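Local coordinates for protein trehalose-6-phosphate phosphatase (Candida albicans, PDB 5DXF) that belongs to glycosyltransferase family 20, a group of GT-B proteins built from two Rossmann-like lobes that face each other across a cleft, at residues I430-V433 / R434-M437; N382-T385 / R386-I390. One frame throughout, in Å; residues are numbered along the deposited sequence.

Contact 1. Residues I430-V433 / R434-M437; sequences ITSV and RDGM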
# COMPACT_ATOMS: atom_id res chain seq x y z
N ILE A 430 -9.83 -1.98 10.70
CA ILE A 430 -8.52 -2.31 10.15
C ILE A 430 -7.69 -3.03 11.20
O ILE A 430 -7.44 -2.49 12.27
CB ILE A 430 -7.77 -1.05 9.66
CG1 ILE A 430 -8.66 -0.22 8.73
CG2 ILE A 430 -6.46 -1.42 8.99
CD1 ILE A 430 -9.21 -1.00 7.56
N THR A 431 -7.27 -4.26 10.88
CA THR A 431 -6.59 -5.13 11.84
C THR A 431 -5.21 -5.57 11.34
O THR A 431 -4.69 -6.60 11.76
CB THR A 431 -7.43 -6.38 12.14
OG1 THR A 431 -7.80 -7.01 10.90
CG2 THR A 431 -8.69 -6.01 12.90
N SER A 432 -4.64 -4.77 10.45
CA SER A 432 -3.36 -5.09 9.82
C SER A 432 -2.26 -5.41 10.83
O SER A 432 -2.04 -4.67 11.78
CB SER A 432 -2.92 -3.92 8.94
OG SER A 432 -3.79 -3.77 7.84
N VAL A 433 -1.59 -6.54 10.62
CA VAL A 433 -0.50 -6.97 11.49
C VAL A 433 0.75 -6.13 11.26
O VAL A 433 1.44 -5.75 12.21
CB VAL A 433 -0.17 -8.47 11.28
CG1 VAL A 433 1.22 -8.82 11.78
CG2 VAL A 433 -1.22 -9.33 11.96
N ARG A 434 1.01 -5.82 9.99
CA ARG A 434 2.18 -5.04 9.62
C ARG A 434 2.08 -4.53 8.18
O ARG A 434 2.04 -5.33 7.24
CB ARG A 434 3.46 -5.86 9.80
CG ARG A 434 4.74 -5.12 9.46
CD ARG A 434 5.94 -5.79 10.12
NE ARG A 434 7.21 -5.29 9.61
CZ ARG A 434 7.89 -4.27 10.13
NH1 ARG A 434 7.40 -3.61 11.18
NH2 ARG A 434 9.04 -3.90 9.60
N ASP A 435 2.04 -3.21 8.02
CA ASP A 435 2.04 -2.62 6.68
C ASP A 435 2.68 -1.23 6.66
O ASP A 435 2.89 -0.62 7.71
CB ASP A 435 0.61 -2.54 6.12
CG ASP A 435 -0.34 -1.76 7.02
OD1 ASP A 435 0.11 -0.92 7.83
OD2 ASP A 435 -1.57 -1.97 6.89
N GLY A 436 2.98 -0.74 5.46
CA GLY A 436 3.48 0.60 5.30
C GLY A 436 2.38 1.61 5.53
O GLY A 436 2.51 2.53 6.34
N MET A 437 1.26 1.42 4.83
CA MET A 437 0.12 2.32 4.95
C MET A 437 -1.19 1.64 4.57
O MET A 437 -1.24 0.84 3.63
CB MET A 437 0.32 3.56 4.09
CG MET A 437 0.81 4.76 4.86
SD MET A 437 -0.33 5.21 6.18
CE MET A 437 0.74 6.18 7.23
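The hydroxyl of Ser432 reaches across the bend to the carboxylate of Asp435, with Ser432 OG donating to Asp435 OD2 at 3.0 Å in a weak hydrogen bond. The bond comes from above the flat group, its line rising about 38° out of the carboxylate plane, which may contribute to its weakness. Two first torsions bring the groups together: OG of Ser432 lies beside its own backbone N (chi1 -67°), and CG of Asp435 sits between its N and carbonyl carbon (chi1 57°), which swings the carboxylate back over the bend. The chain folds tightly enough for this, Ser432 CA and Asp435 CA being 6.7 Å apart. Serine suits the place because a hydroxyl one carbon from the backbone can reach a carboxylate three residues on, and aspartate because two oxygens on a short arm can serve several partners at once. OD2 also forms a salt bridge with Arg344, while OD1 accepts from Thr461 OG1 and Gly462 N; together they fix the rotation of the buried carboxylate.

The bend lies in the loop between strand 428-430 and helix 439-447, in the C-terminal Rossmann-like lobe of a GT-B protein. Arg434-Asp435-Gly436-Met437, followed by Asn438, is the R-D-G-M-N sequence of this loop in family 20.

Here successive side chains part company. The CB of Arg434 leaves the backbone roughly opposite to that of Asp435. Its long chain, extended from CG to NE, runs to the other part of the molecule, where NE donates to Phe160 O and the guanidinium makes a cation-pi contact with Tyr162. Val433, branched at CB, turns its methyls away from the Ser432-Asp435 bond and packs on Gln348 of helix 346-359.

Contact 2. Residues N382-T385 / R386-I390; sequences NVET and RVTEI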
# COMPACT_ATOMS: atom_id res chain seq x y z
N ASN A 382 -2.96 -21.13 2.97
CA ASN A 382 -3.40 -21.51 4.30
C ASN A 382 -4.06 -20.34 5.02
O ASN A 382 -4.89 -20.53 5.90
CB ASN A 382 -2.23 -22.04 5.13
CG ASN A 382 -1.63 -23.30 4.55
OD1 ASN A 382 -2.26 -24.00 3.77
ND2 ASN A 382 -0.39 -23.59 4.94
N VAL A 383 -3.68 -19.12 4.64
CA VAL A 383 -4.37 -17.93 5.14
C VAL A 383 -5.80 -17.94 4.63
O VAL A 383 -6.74 -17.72 5.40
CB VAL A 383 -3.66 -16.63 4.72
CG1 VAL A 383 -4.54 -15.43 5.03
CG2 VAL A 383 -2.32 -16.51 5.40
N GLU A 384 -5.96 -18.21 3.34
CA GLU A 384 -7.29 -18.29 2.75
C GLU A 384 -8.10 -19.42 3.39
O GLU A 384 -9.29 -19.27 3.64
CB GLU A 384 -7.21 -18.48 1.24
CG GLU A 384 -8.56 -18.42 0.55
CD GLU A 384 -8.50 -18.77 -0.93
OE1 GLU A 384 -7.43 -18.58 -1.56
OE2 GLU A 384 -9.52 -19.25 -1.46
N THR A 385 -7.43 -20.53 3.68
CA THR A 385 -8.08 -21.69 4.28
C THR A 385 -8.56 -21.41 5.71
O THR A 385 -9.67 -21.77 6.08
CB THR A 385 -7.14 -22.92 4.29
OG1 THR A 385 -6.79 -23.27 2.95
CG2 THR A 385 -7.83 -24.12 4.94
N ARG A 386 -7.70 -20.76 6.49
CA ARG A 386 -8.04 -20.41 7.87
C ARG A 386 -9.15 -19.36 7.93
O ARG A 386 -10.14 -19.55 8.64
CB ARG A 386 -6.80 -19.90 8.62
CG ARG A 386 -5.72 -20.94 8.84
CD ARG A 386 -4.51 -20.30 9.51
NE ARG A 386 -4.84 -19.79 10.83
CZ ARG A 386 -4.03 -19.04 11.57
NH1 ARG A 386 -2.83 -18.72 11.12
NH2 ARG A 386 -4.42 -18.62 12.77
N VAL A 387 -8.96 -18.27 7.20
CA VAL A 387 -9.97 -17.21 7.06
C VAL A 387 -11.32 -17.80 6.74
O VAL A 387 -12.34 -17.50 7.39
CB VAL A 387 -9.60 -16.20 5.95
CG1 VAL A 387 -10.85 -15.46 5.46
CG2 VAL A 387 -8.55 -15.22 6.43
N THR A 388 -11.31 -18.66 5.73
CA THR A 388 -12.50 -19.33 5.25
C THR A 388 -13.14 -20.23 6.30
O THR A 388 -14.36 -20.26 6.45
CB THR A 388 -12.15 -20.15 4.02
OG1 THR A 388 -11.95 -19.28 2.90
CG2 THR A 388 -13.23 -21.08 3.71
N GLU A 389 -12.31 -20.97 7.03
CA GLU A 389 -12.79 -21.83 8.10
C GLU A 389 -13.49 -21.02 9.18
O GLU A 389 -14.58 -21.39 9.64
CB GLU A 389 -11.62 -22.63 8.70
CG GLU A 389 -11.99 -23.47 9.91
CD GLU A 389 -10.87 -24.39 10.36
OE1 GLU A 389 -10.93 -24.90 11.50
OE2 GLU A 389 -9.93 -24.61 9.57
N ILE A 390 -12.88 -19.90 9.56
CA ILE A 390 -13.47 -19.02 10.57
C ILE A 390 -14.79 -18.44 10.08
O ILE A 390 -15.77 -18.39 10.83
CB ILE A 390 -12.51 -17.88 10.96
CG1 ILE A 390 -11.15 -18.44 11.38
CG2 ILE A 390 -13.10 -17.04 12.08
CD1 ILE A 390 -10.05 -17.40 11.43
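Helix 381-398, the crossover helix of the beta-alpha-beta unit between strands 367-374 and 406-409, contributes its first turns here. Thr388 carries the distinctive link: its OG1 donates to Glu384 O at 2.8 Å, one turn back. Thr388 N donates to the same oxygen at 3.0 Å, so this carbonyl is gripped by two donors, which approach from opposite faces of its plane. The torsion of Thr388 allows it, since OG1 stands beside the backbone N (chi1 -74°) and thus over the preceding turn. Threonine fits a partly exposed helix position in this way, turning its hydroxyl inward to the backbone. Thr385 does likewise, its OG1 bonding to Ala381 O.

On the buried side Val383 and Val387 stand one turn apart, Val383 CG1 lying 4.3 Å from Val387 CG2. Their compact branched chains form an apolar strip, and Val387 continues it onto Ile347 and Leu350 of helix 346-359. Around them run the regular backbone bonds, among them Val387 N to Val383 O at 2.9 Å. Arg386, on the exposed side, lays the aliphatic base of its chain alongside Asn382 O.

The chemistry is that of an amphipathic helix: valines settle one face against helix 346-359 and the loop before it, while threonine hydroxyls on the more exposed side are bound to the helix's own carbonyls.

In the fold
Contact 2 comes first along the chain, on helix 381-398, and contact 1 follows in the loop after strand 428-430; strand 406-409 and helix 415-424 lie between them. Their centres are 18 Å apart and their nearest atoms about 9 Å, so they do not touch. Helix 346-359 serves both, taking Val387 and Ile390 from the one and Thr431 and Val433 from the other. The centre of contact 2 sits on the outer flank, 22 Å from the centre of the chain, whereas that of contact 1 lies 9 Å from it. Contact 2 is thus part of the framework of the C-terminal lobe, and contact 1 probably lies where that lobe meets the other across the cleft.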